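Local structure of SAM-dependent methyltransferase (Streptococcus pneumoniae, 3KR9) at residues 57-62 against 66-71; 104-109 against 131-136; 140-145 against 149-154; 166-171 against 183-188. The protein probably transfers a methyl group from S-adenosylmethionine to N1 of adenine 22 in tRNA. All coordinates share one frame; numbering follows the deposited sequence.

Contact 1 (57-62 against 66-71)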
# COMPACT_ATOMS: atom_id res chain seq x y z
N LYS A 57 -24.28 4.10 -1.75
CA LYS A 57 -25.08 4.75 -2.82
C LYS A 57 -24.46 4.56 -4.21
O LYS A 57 -25.17 4.39 -5.21
CB LYS A 57 -25.23 6.25 -2.52
CG LYS A 57 -26.07 6.65 -1.21
CD LYS A 57 -27.51 6.09 -1.23
CE LYS A 57 -28.36 6.46 0.07
NZ LYS A 57 -28.18 7.86 0.59
N ASN A 58 -23.13 4.70 -4.31
CA ASN A 58 -22.45 4.42 -5.56
C ASN A 58 -22.68 3.01 -6.04
O ASN A 58 -22.86 2.79 -7.24
CB ASN A 58 -20.95 4.80 -5.51
CG ASN A 58 -20.76 6.33 -5.43
OD1 ASN A 58 -20.43 6.86 -4.37
ND2 ASN A 58 -21.02 7.03 -6.52
N VAL A 59 -22.69 2.05 -5.12
CA VAL A 59 -22.85 0.65 -5.56
C VAL A 59 -24.28 0.48 -6.08
O VAL A 59 -24.47 -0.08 -7.16
CB VAL A 59 -22.49 -0.39 -4.47
CG1 VAL A 59 -23.14 -1.76 -4.74
CG2 VAL A 59 -20.95 -0.50 -4.37
N GLU A 60 -25.24 1.00 -5.32
CA GLU A 60 -26.67 1.01 -5.73
C GLU A 60 -26.87 1.71 -7.08
O GLU A 60 -27.62 1.19 -7.93
CB GLU A 60 -27.58 1.67 -4.65
CG GLU A 60 -27.58 0.96 -3.27
CD GLU A 60 -28.57 1.60 -2.22
OE1 GLU A 60 -28.84 2.82 -2.25
OE2 GLU A 60 -29.08 0.85 -1.34
N ALA A 61 -26.23 2.89 -7.25
CA ALA A 61 -26.32 3.66 -8.53
C ALA A 61 -25.84 2.87 -9.71
O ALA A 61 -26.33 3.03 -10.84
CB ALA A 61 -25.51 4.98 -8.47
N HIS A 62 -24.82 2.07 -9.47
CA HIS A 62 -24.30 1.23 -10.51
C HIS A 62 -25.03 -0.10 -10.67
O HIS A 62 -24.70 -0.85 -11.55
CB HIS A 62 -22.80 1.06 -10.32
CG HIS A 62 -22.03 2.24 -10.80
ND1 HIS A 62 -21.96 3.42 -10.09
CD2 HIS A 62 -21.33 2.46 -11.94
CE1 HIS A 62 -21.20 4.29 -10.74
NE2 HIS A 62 -20.83 3.74 -11.88
N GLU A 66 -25.78 -6.89 -5.98
CA GLU A 66 -25.60 -8.37 -5.94
C GLU A 66 -24.12 -8.78 -6.00
O GLU A 66 -23.80 -9.94 -5.78
CB GLU A 66 -26.35 -9.05 -7.11
CG GLU A 66 -27.86 -8.85 -7.02
CD GLU A 66 -28.41 -9.45 -5.77
OE1 GLU A 66 -27.74 -10.35 -5.22
OE2 GLU A 66 -29.50 -9.04 -5.32
N LYS A 67 -23.24 -7.84 -6.33
CA LYS A 67 -21.83 -8.18 -6.54
C LYS A 67 -20.87 -7.44 -5.62
O LYS A 67 -19.72 -7.85 -5.46
CB LYS A 67 -21.42 -7.90 -8.00
CG LYS A 67 -22.25 -8.67 -9.06
CD LYS A 67 -21.45 -8.77 -10.36
CE LYS A 67 -22.05 -9.77 -11.32
NZ LYS A 67 -22.82 -10.75 -10.53
N ILE A 68 -21.33 -6.35 -5.02
CA ILE A 68 -20.51 -5.62 -4.06
C ILE A 68 -21.28 -5.33 -2.78
O ILE A 68 -22.30 -4.60 -2.79
CB ILE A 68 -19.98 -4.30 -4.67
CG1 ILE A 68 -19.28 -4.58 -6.01
CG2 ILE A 68 -19.09 -3.48 -3.68
CD1 ILE A 68 -18.88 -3.28 -6.75
N GLN A 69 -20.79 -5.93 -1.68
CA GLN A 69 -21.30 -5.64 -0.33
C GLN A 69 -20.50 -4.52 0.26
O GLN A 69 -19.25 -4.46 0.07
CB GLN A 69 -21.20 -6.86 0.59
CG GLN A 69 -22.10 -8.02 0.16
CD GLN A 69 -21.71 -9.28 0.89
OE1 GLN A 69 -22.10 -9.49 2.06
NE2 GLN A 69 -20.86 -10.07 0.27
N VAL A 70 -21.20 -3.66 1.00
CA VAL A 70 -20.57 -2.54 1.70
C VAL A 70 -20.82 -2.77 3.20
O VAL A 70 -21.96 -3.02 3.61
CB VAL A 70 -21.14 -1.16 1.30
CG1 VAL A 70 -20.27 -0.01 1.95
CG2 VAL A 70 -21.20 -1.03 -0.23
N ARG A 71 -19.75 -2.77 3.97
CA ARG A 71 -19.86 -3.10 5.38
C ARG A 71 -19.21 -2.02 6.22
O ARG A 71 -18.13 -1.48 5.83
CB ARG A 71 -19.20 -4.46 5.64
CG ARG A 71 -19.91 -5.62 4.96
CD ARG A 71 -19.12 -6.90 5.14
NE ARG A 71 -19.85 -8.06 4.62
CZ ARG A 71 -19.32 -9.28 4.53
NH1 ARG A 71 -18.08 -9.48 4.98
NH2 ARG A 71 -20.01 -10.30 4.04

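Contact 2 (104-109 against 131-136)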
# COMPACT_ATOMS: atom_id res chain seq x y z
N GLU A 104 -4.21 -6.54 13.61
CA GLU A 104 -5.51 -6.86 14.21
C GLU A 104 -6.35 -7.92 13.51
O GLU A 104 -7.12 -8.62 14.15
CB GLU A 104 -6.32 -5.58 14.40
CG GLU A 104 -5.54 -4.53 15.17
CD GLU A 104 -6.45 -3.57 15.89
OE1 GLU A 104 -7.43 -3.12 15.26
OE2 GLU A 104 -6.19 -3.28 17.09
N GLY A 105 -6.23 -8.07 12.20
CA GLY A 105 -6.96 -9.17 11.60
C GLY A 105 -6.08 -10.31 11.13
O GLY A 105 -6.47 -11.07 10.28
N LEU A 106 -4.89 -10.45 11.75
CA LEU A 106 -3.84 -11.37 11.27
C LEU A 106 -4.33 -12.81 11.17
O LEU A 106 -4.00 -13.56 10.20
CB LEU A 106 -2.56 -11.22 12.13
CG LEU A 106 -1.30 -12.05 11.85
CD1 LEU A 106 -0.73 -11.68 10.49
CD2 LEU A 106 -0.19 -11.91 13.02
N GLY A 107 -5.19 -13.19 12.10
CA GLY A 107 -5.78 -14.52 12.08
C GLY A 107 -6.65 -14.90 10.88
O GLY A 107 -6.99 -16.07 10.74
N LYS A 108 -7.01 -13.95 10.01
CA LYS A 108 -7.91 -14.23 8.83
C LYS A 108 -7.21 -14.23 7.49
O LYS A 108 -7.80 -14.47 6.45
CB LYS A 108 -9.00 -13.15 8.71
CG LYS A 108 -9.89 -12.97 9.95
CD LYS A 108 -10.77 -11.72 9.77
CE LYS A 108 -11.71 -11.57 10.90
NZ LYS A 108 -12.44 -10.35 10.70
N LEU A 109 -5.93 -13.95 7.52
CA LEU A 109 -5.20 -13.69 6.31
C LEU A 109 -4.63 -14.97 5.67
O LEU A 109 -4.24 -14.94 4.51
CB LEU A 109 -4.07 -12.75 6.62
CG LEU A 109 -4.44 -11.34 7.06
CD1 LEU A 109 -3.15 -10.54 7.31
CD2 LEU A 109 -5.31 -10.67 5.97
N GLN A 131 7.69 -8.75 6.82
CA GLN A 131 8.70 -9.77 6.96
C GLN A 131 8.54 -10.54 8.29
O GLN A 131 8.63 -11.76 8.30
CB GLN A 131 10.09 -9.14 6.95
CG GLN A 131 11.14 -10.10 7.60
CD GLN A 131 12.52 -9.86 7.04
OE1 GLN A 131 12.67 -9.16 6.03
NE2 GLN A 131 13.57 -10.45 7.70
N ASP A 132 8.31 -9.81 9.39
CA ASP A 132 8.18 -10.44 10.72
C ASP A 132 6.89 -11.22 10.89
O ASP A 132 6.71 -11.82 11.93
CB ASP A 132 8.25 -9.37 11.83
CG ASP A 132 9.58 -8.66 11.86
OD1 ASP A 132 10.57 -9.27 11.42
OD2 ASP A 132 9.63 -7.48 12.32
N HIS A 133 5.97 -11.22 9.91
CA HIS A 133 4.67 -11.89 10.11
C HIS A 133 4.41 -12.85 9.01
O HIS A 133 3.27 -13.18 8.73
CB HIS A 133 3.50 -10.88 10.27
CG HIS A 133 3.59 -10.10 11.53
ND1 HIS A 133 2.89 -10.45 12.68
CD2 HIS A 133 4.36 -9.04 11.87
CE1 HIS A 133 3.22 -9.62 13.66
NE2 HIS A 133 4.11 -8.76 13.19
N GLY A 134 5.48 -13.30 8.38
CA GLY A 134 5.35 -14.41 7.46
C GLY A 134 4.84 -14.01 6.06
O GLY A 134 4.19 -14.83 5.39
N PHE A 135 5.14 -12.79 5.61
CA PHE A 135 4.76 -12.34 4.25
C PHE A 135 5.98 -12.01 3.41
O PHE A 135 6.98 -11.51 3.95
CB PHE A 135 3.80 -11.09 4.34
CG PHE A 135 2.50 -11.41 4.93
CD1 PHE A 135 1.57 -12.14 4.20
CD2 PHE A 135 2.20 -11.02 6.28
CE1 PHE A 135 0.34 -12.47 4.76
CE2 PHE A 135 0.99 -11.36 6.84
CZ PHE A 135 0.04 -12.09 6.12
N GLN A 136 5.89 -12.23 2.10
CA GLN A 136 6.97 -11.84 1.18
C GLN A 136 6.45 -10.86 0.13
O GLN A 136 5.34 -10.98 -0.34
CB GLN A 136 7.60 -13.07 0.46
CG GLN A 136 6.58 -13.98 -0.24
CD GLN A 136 7.22 -15.12 -1.08
OE1 GLN A 136 8.38 -15.06 -1.44
NE2 GLN A 136 6.43 -16.14 -1.40

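Contact 3 (140-145 against 149-154)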
# COMPACT_ATOMS: atom_id res chain seq x y z
N GLU A 140 6.69 -4.68 -6.70
CA GLU A 140 6.53 -3.32 -6.22
C GLU A 140 6.41 -2.37 -7.39
O GLU A 140 7.07 -2.56 -8.43
CB GLU A 140 7.71 -2.88 -5.34
CG GLU A 140 8.01 -3.77 -4.15
CD GLU A 140 9.17 -3.22 -3.34
OE1 GLU A 140 10.25 -3.04 -3.93
OE2 GLU A 140 9.04 -2.99 -2.10
N SER A 141 5.63 -1.33 -7.24
CA SER A 141 5.58 -0.29 -8.23
C SER A 141 5.59 1.06 -7.60
O SER A 141 5.20 1.17 -6.49
CB SER A 141 4.37 -0.45 -9.12
OG SER A 141 4.31 -1.74 -9.64
N ILE A 142 6.02 2.08 -8.33
CA ILE A 142 6.04 3.42 -7.73
C ILE A 142 5.56 4.42 -8.78
O ILE A 142 5.95 4.33 -9.94
CB ILE A 142 7.45 3.80 -7.20
CG1 ILE A 142 7.40 5.14 -6.47
CG2 ILE A 142 8.51 3.82 -8.38
CD1 ILE A 142 8.64 5.44 -5.56
N LEU A 143 4.70 5.35 -8.40
CA LEU A 143 4.22 6.33 -9.36
C LEU A 143 4.28 7.71 -8.78
O LEU A 143 4.51 7.88 -7.58
CB LEU A 143 2.78 6.03 -9.80
CG LEU A 143 1.73 6.27 -8.72
CD1 LEU A 143 0.57 7.06 -9.28
CD2 LEU A 143 1.23 4.95 -8.11
N GLU A 144 4.09 8.71 -9.64
CA GLU A 144 3.98 10.10 -9.18
C GLU A 144 2.61 10.59 -9.59
O GLU A 144 2.12 10.22 -10.64
CB GLU A 144 5.03 11.00 -9.85
CG GLU A 144 4.99 12.44 -9.35
CD GLU A 144 6.08 13.32 -9.98
OE1 GLU A 144 6.53 13.05 -11.11
OE2 GLU A 144 6.48 14.31 -9.33
N GLU A 145 2.02 11.45 -8.77
CA GLU A 145 0.65 11.90 -8.99
C GLU A 145 0.54 13.27 -8.36
O GLU A 145 0.79 13.44 -7.18
CB GLU A 145 -0.34 10.91 -8.36
CG GLU A 145 -1.83 11.31 -8.38
CD GLU A 145 -2.75 10.09 -8.08
OE1 GLU A 145 -3.07 9.91 -6.88
OE2 GLU A 145 -3.10 9.29 -9.02
N PHE A 149 4.72 11.20 -4.54
CA PHE A 149 5.19 9.84 -4.90
C PHE A 149 4.52 8.78 -4.04
O PHE A 149 4.45 8.91 -2.81
CB PHE A 149 6.69 9.75 -4.69
CG PHE A 149 7.44 10.78 -5.45
CD1 PHE A 149 7.57 10.68 -6.84
CD2 PHE A 149 7.97 11.86 -4.80
CE1 PHE A 149 8.23 11.67 -7.55
CE2 PHE A 149 8.62 12.87 -5.51
CZ PHE A 149 8.76 12.77 -6.90
N TYR A 150 4.07 7.72 -4.67
CA TYR A 150 3.33 6.66 -3.97
C TYR A 150 3.91 5.28 -4.32
O TYR A 150 4.01 4.91 -5.52
CB TYR A 150 1.84 6.69 -4.38
CG TYR A 150 1.18 8.00 -4.02
CD1 TYR A 150 0.70 8.22 -2.73
CD2 TYR A 150 1.09 9.04 -4.95
CE1 TYR A 150 0.13 9.43 -2.37
CE2 TYR A 150 0.51 10.27 -4.59
CZ TYR A 150 0.03 10.44 -3.31
OH TYR A 150 -0.53 11.63 -2.95
N GLU A 151 4.26 4.50 -3.29
CA GLU A 151 4.73 3.11 -3.52
C GLU A 151 3.54 2.16 -3.37
O GLU A 151 2.61 2.46 -2.59
CB GLU A 151 5.81 2.75 -2.49
CG GLU A 151 7.05 3.65 -2.62
CD GLU A 151 8.16 3.21 -1.72
OE1 GLU A 151 8.04 2.09 -1.19
OE2 GLU A 151 9.15 3.95 -1.51
N ILE A 152 3.55 1.08 -4.14
CA ILE A 152 2.57 -0.03 -4.05
C ILE A 152 3.36 -1.35 -3.79
O ILE A 152 4.28 -1.69 -4.56
CB ILE A 152 1.77 -0.18 -5.40
CG1 ILE A 152 0.93 1.09 -5.67
CG2 ILE A 152 0.91 -1.47 -5.42
CD1 ILE A 152 0.44 1.17 -7.11
N LEU A 153 3.00 -2.09 -2.73
CA LEU A 153 3.67 -3.33 -2.39
C LEU A 153 2.69 -4.47 -2.60
O LEU A 153 1.55 -4.40 -2.12
CB LEU A 153 4.08 -3.34 -0.92
CG LEU A 153 5.31 -2.55 -0.50
CD1 LEU A 153 5.36 -1.14 -1.10
CD2 LEU A 153 5.32 -2.52 1.07
N VAL A 154 3.14 -5.50 -3.33
CA VAL A 154 2.29 -6.68 -3.55
C VAL A 154 2.89 -7.82 -2.72
O VAL A 154 4.08 -8.02 -2.74
CB VAL A 154 2.26 -7.15 -5.02
CG1 VAL A 154 1.17 -8.25 -5.20
CG2 VAL A 154 2.01 -5.95 -6.03
O HOH W 1 -1.03 12.99 -5.14

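Contact 4 (166-171 against 183-188)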
# COMPACT_ATOMS: atom_id res chain seq x y z
N ASP A 166 17.11 -3.02 0.97
CA ASP A 166 15.78 -3.43 0.50
C ASP A 166 14.65 -2.93 1.44
O ASP A 166 13.54 -2.66 0.98
CB ASP A 166 15.70 -4.94 0.37
CG ASP A 166 16.51 -5.47 -0.84
OD1 ASP A 166 17.07 -4.67 -1.60
OD2 ASP A 166 16.59 -6.69 -1.01
N VAL A 167 14.90 -2.86 2.74
CA VAL A 167 13.87 -2.40 3.67
C VAL A 167 13.49 -0.95 3.33
O VAL A 167 12.34 -0.58 3.32
CB VAL A 167 14.29 -2.52 5.18
CG1 VAL A 167 13.38 -1.68 6.03
CG2 VAL A 167 14.20 -3.99 5.69
N ARG A 168 14.50 -0.14 3.01
CA ARG A 168 14.29 1.26 2.92
C ARG A 168 13.82 1.60 1.52
O ARG A 168 13.00 2.47 1.34
CB ARG A 168 15.58 1.98 3.24
CG ARG A 168 15.53 3.46 2.95
CD ARG A 168 14.49 4.20 3.81
NE ARG A 168 13.10 4.01 3.36
CZ ARG A 168 12.08 4.75 3.79
NH1 ARG A 168 12.30 5.71 4.67
NH2 ARG A 168 10.85 4.53 3.35
N PHE A 169 14.37 0.91 0.52
CA PHE A 169 14.14 1.28 -0.88
C PHE A 169 13.20 0.38 -1.65
O PHE A 169 12.65 0.80 -2.66
CB PHE A 169 15.48 1.43 -1.60
CG PHE A 169 16.34 2.51 -0.99
CD1 PHE A 169 15.91 3.84 -1.00
CD2 PHE A 169 17.53 2.19 -0.33
CE1 PHE A 169 16.67 4.84 -0.41
CE2 PHE A 169 18.32 3.18 0.27
CZ PHE A 169 17.88 4.51 0.24
N GLY A 170 12.99 -0.83 -1.13
CA GLY A 170 12.15 -1.85 -1.78
C GLY A 170 13.00 -2.85 -2.56
O GLY A 170 13.81 -2.43 -3.39
N PRO A 171 12.81 -4.16 -2.34
CA PRO A 171 13.64 -5.15 -3.05
C PRO A 171 13.41 -5.13 -4.54
O PRO A 171 14.33 -5.45 -5.28
CB PRO A 171 13.14 -6.52 -2.53
CG PRO A 171 11.76 -6.20 -1.93
CD PRO A 171 11.83 -4.79 -1.43
N GLN A 183 13.43 10.42 -9.05
CA GLN A 183 12.88 11.70 -8.62
C GLN A 183 12.53 11.68 -7.16
O GLN A 183 12.86 12.60 -6.41
CB GLN A 183 11.64 12.08 -9.46
CG GLN A 183 11.89 12.11 -10.96
CD GLN A 183 10.61 11.90 -11.77
OE1 GLN A 183 9.54 12.37 -11.37
NE2 GLN A 183 10.72 11.18 -12.92
N LYS A 184 11.87 10.61 -6.70
CA LYS A 184 11.53 10.54 -5.29
C LYS A 184 12.75 10.65 -4.41
O LYS A 184 12.77 11.47 -3.50
CB LYS A 184 10.71 9.28 -4.91
CG LYS A 184 10.54 9.17 -3.37
CD LYS A 184 9.72 7.92 -2.90
CE LYS A 184 9.88 7.69 -1.34
NZ LYS A 184 8.94 6.59 -0.89
N TRP A 185 13.78 9.85 -4.67
CA TRP A 185 14.91 9.77 -3.71
C TRP A 185 15.92 10.93 -3.82
O TRP A 185 16.45 11.42 -2.81
CB TRP A 185 15.57 8.37 -3.77
CG TRP A 185 14.66 7.36 -3.10
CD1 TRP A 185 13.87 6.41 -3.70
CD2 TRP A 185 14.38 7.29 -1.69
NE1 TRP A 185 13.15 5.72 -2.73
CE2 TRP A 185 13.42 6.26 -1.50
CE3 TRP A 185 14.83 7.99 -0.58
CZ2 TRP A 185 12.95 5.91 -0.26
CZ3 TRP A 185 14.34 7.65 0.64
CH2 TRP A 185 13.42 6.62 0.79
N GLN A 186 16.11 11.41 -5.04
CA GLN A 186 16.85 12.63 -5.31
C GLN A 186 16.23 13.78 -4.55
O GLN A 186 16.92 14.58 -3.94
CB GLN A 186 16.80 12.91 -6.81
CG GLN A 186 18.10 13.39 -7.43
CD GLN A 186 18.90 12.25 -8.05
OE1 GLN A 186 19.24 12.26 -9.26
NE2 GLN A 186 19.20 11.24 -7.24
N LYS A 187 14.91 13.88 -4.57
CA LYS A 187 14.25 14.98 -3.87
C LYS A 187 14.45 14.77 -2.36
O LYS A 187 14.73 15.72 -1.60
CB LYS A 187 12.76 15.11 -4.28
CG LYS A 187 12.20 16.54 -4.19
CD LYS A 187 10.66 16.57 -4.31
CE LYS A 187 10.07 17.95 -3.93
NZ LYS A 187 10.11 18.94 -5.08
N GLU A 188 14.37 13.52 -1.93
CA GLU A 188 14.60 13.25 -0.51
C GLU A 188 16.05 13.53 -0.10
O GLU A 188 16.30 14.00 1.00
CB GLU A 188 14.18 11.83 -0.13
CG GLU A 188 14.30 11.59 1.35
CD GLU A 188 13.34 12.44 2.20
OE1 GLU A 188 12.27 12.83 1.70
OE2 GLU A 188 13.66 12.70 3.38
O HOH W 2 11.46 3.46 -2.64

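Contact 1 (57-62 against 66-71)
V59 and I68 meet with no ring or amide between them, and the flat groups of each segment bond within their own segment. The H62 imidazole turns its edge to its own helix: ND1 donates to the backbone O of N58 over 3.1 Å, with that oxygen close to the ring plane. The same carbonyl takes the backbone N-H of H62 on its other face, a double grip at the end of the helix. In the strand, the R71 guanidinium reaches the side-chain amide of Q69 from above its plane, NH2 lying 3.0 Å from OE1; its other terminal nitrogen, NH1, forms a salt bridge with D83.

The join itself is aliphatic. V59 holds CG1 anti to its backbone N (chi1 159°), which turns both methyls to the strand. CG2 fits beside CG2 of I68 at 3.6 Å and, more loosely, CG2 of V70 at 4.2 Å, while CG1 rests 3.5 Å from the backbone O of I68. Beta-branched residues suit this place because their branch at CB puts methyls close to the backbone, where helix and strand pack directly. I68 and V70 share one face of the strand, and backbone bonds of K67, Q69 and R71 tie it to neighbouring strand 39-46. The arrangement is that of a beta-alpha-beta unit, 39-46, 49-61 and 68-72, in the class I Rossmann-like methyltransferase fold.

Contact 2 (104-109 against 131-136)
The loop after helix 95-104 packs, through L106 and L109, on the turn where helix 123-132 gives way to strand 135-145, joining two successive connections of the Rossmann-like fold. L106 divides its two methyls between the rings of H133 and F135. Its CG stands anti to the backbone N (chi1 -179°), which carries the fork across to the turn. CD2 comes to the edge of the H133 imidazole, 3.4 Å from ND1, and CD1 approaches the edge of the F135 ring, 4.0 Å from CE2. L109 adds a second leucine from the same loop: its CD1 lies 3.7 Å from CZ of F135, and the two side chains cross at about a right angle.

Leucine suits position 106, since its fork reaches two ring edges at once; at L109 a buried aliphatic methyl meets the phenyl ring. G134, between H133 and F135 in sequence, has a positive phi (82°) that glycine adopts readily, and this tight turn brings H133 and F135 to the same loop. H133 also stacks on W129, which L106 and F135 touch as well. No hydrogen bond crosses the contact: ND1 of H133 meets a methyl here, so cohesion between the segments comes from dispersion and the hydrophobic effect.

Contact 3 (140-145 against 149-154)
The backbone O of L143 is gripped twice by the facing strand: Y150 N donates to it over 2.9 Å in a nearly straight bond (168°), and the CA-H of F149 leans on it with CA 3.4 Å away. It belongs to a beta hairpin, 135-145 with 148-157, at one border of the Rossmann-like sheet. S141 and I152 form the next hydrogen-bonded pair, S141 N meeting I152 O at 3.0 Å.

On one face the packing between L143 and I152 is apolar, while Y150 beside them also makes a cation-pi contact with R5. L143 places CG between its backbone N and carbonyl carbon (chi1 71°), a less common position, and from there CD2 touches CD1 of I152 at 4.0 Å. Helix 4-10 lies against this side, L8 meeting both residues.

The other face mixes charge and hydrocarbon. E144 runs alongside F149, its carboxylate turned only 20° from the ring plane and OE2 3.6 Å from CE1. I142 spends its delta methyl on the aliphatic stem of E151. The carboxylates of E140 and E151 share R127, which probably offsets their like charge, while K184 also pairs with E151 and the backbone N of L173 with E140. Glutamate suits position 151 by joining an apolar stem to a charged end. Near the hairpin turn one water joins the strands, 2.6 Å from Y150 OH and 2.8 Å from E145 O, donating to the latter.

Contact 4 (166-171 against 183-188)
F169 and W185 form the tight part of this contact, an edge-to-face (T-shaped) pair with planes at 79° and centroids 4.7 Å apart, taking the six-membered ring of the indole. The phenyl ring presents CD1 and CE1 to the indole: CE1 stands over the centre of the indole face, and CD1 is 3.5 Å from CE2. CE of K184, the next residue back in the helix of W185, lies over the opposite face, toward its rim. R168 CG packs over the centre of the F169 ring, a CH-pi contact. Large flat rings suit this place, because a single pair spans the distance between two helices whose nearest CA atoms, those of F169 and W185, are 9.0 Å apart.

The looser part is polar. R168 bends at its second and third torsions (63° and -77°), bringing one face of the guanidinium to the indole rim, with NE 3.7 Å from CH2, and its ion pairs with E123 and D124 are long and weak. On the nitrogen side of the indole a water bridges the segments, accepting from W185 NE1 at 2.8 Å and lying 2.9 Å from F169 O, so the buried N-H is satisfied. K184 turns its amine to E123. The pair lies between helix 164-169 and helix 179-198, with I217 of helix 204-221 touching both rings and strands 135-145 and 148-157 close to K184.

The four contacts follow one another along the chain without interleaving, from the beta-alpha-beta unit 39-46, 49-61, 68-72 to the C-terminal helices. Contacts 1 and 3 belong to opposite borders of the same seven-stranded sheet, strand 68-72 on one side and strand 135-145 on the other, with centres about 28 Å apart. Contact 2 lies at the start of strand 135-145, which contact 3 continues, although their centres are about 21 Å apart. Contacts 3 and 4 are neighbours, about 11 Å between centres, and are tied by the salt bridge from E151 to K184. That bridge joins helix 179-198 to the hairpin at the sheet border; the centre of contact 4 is about 38 Å from that of contact 1.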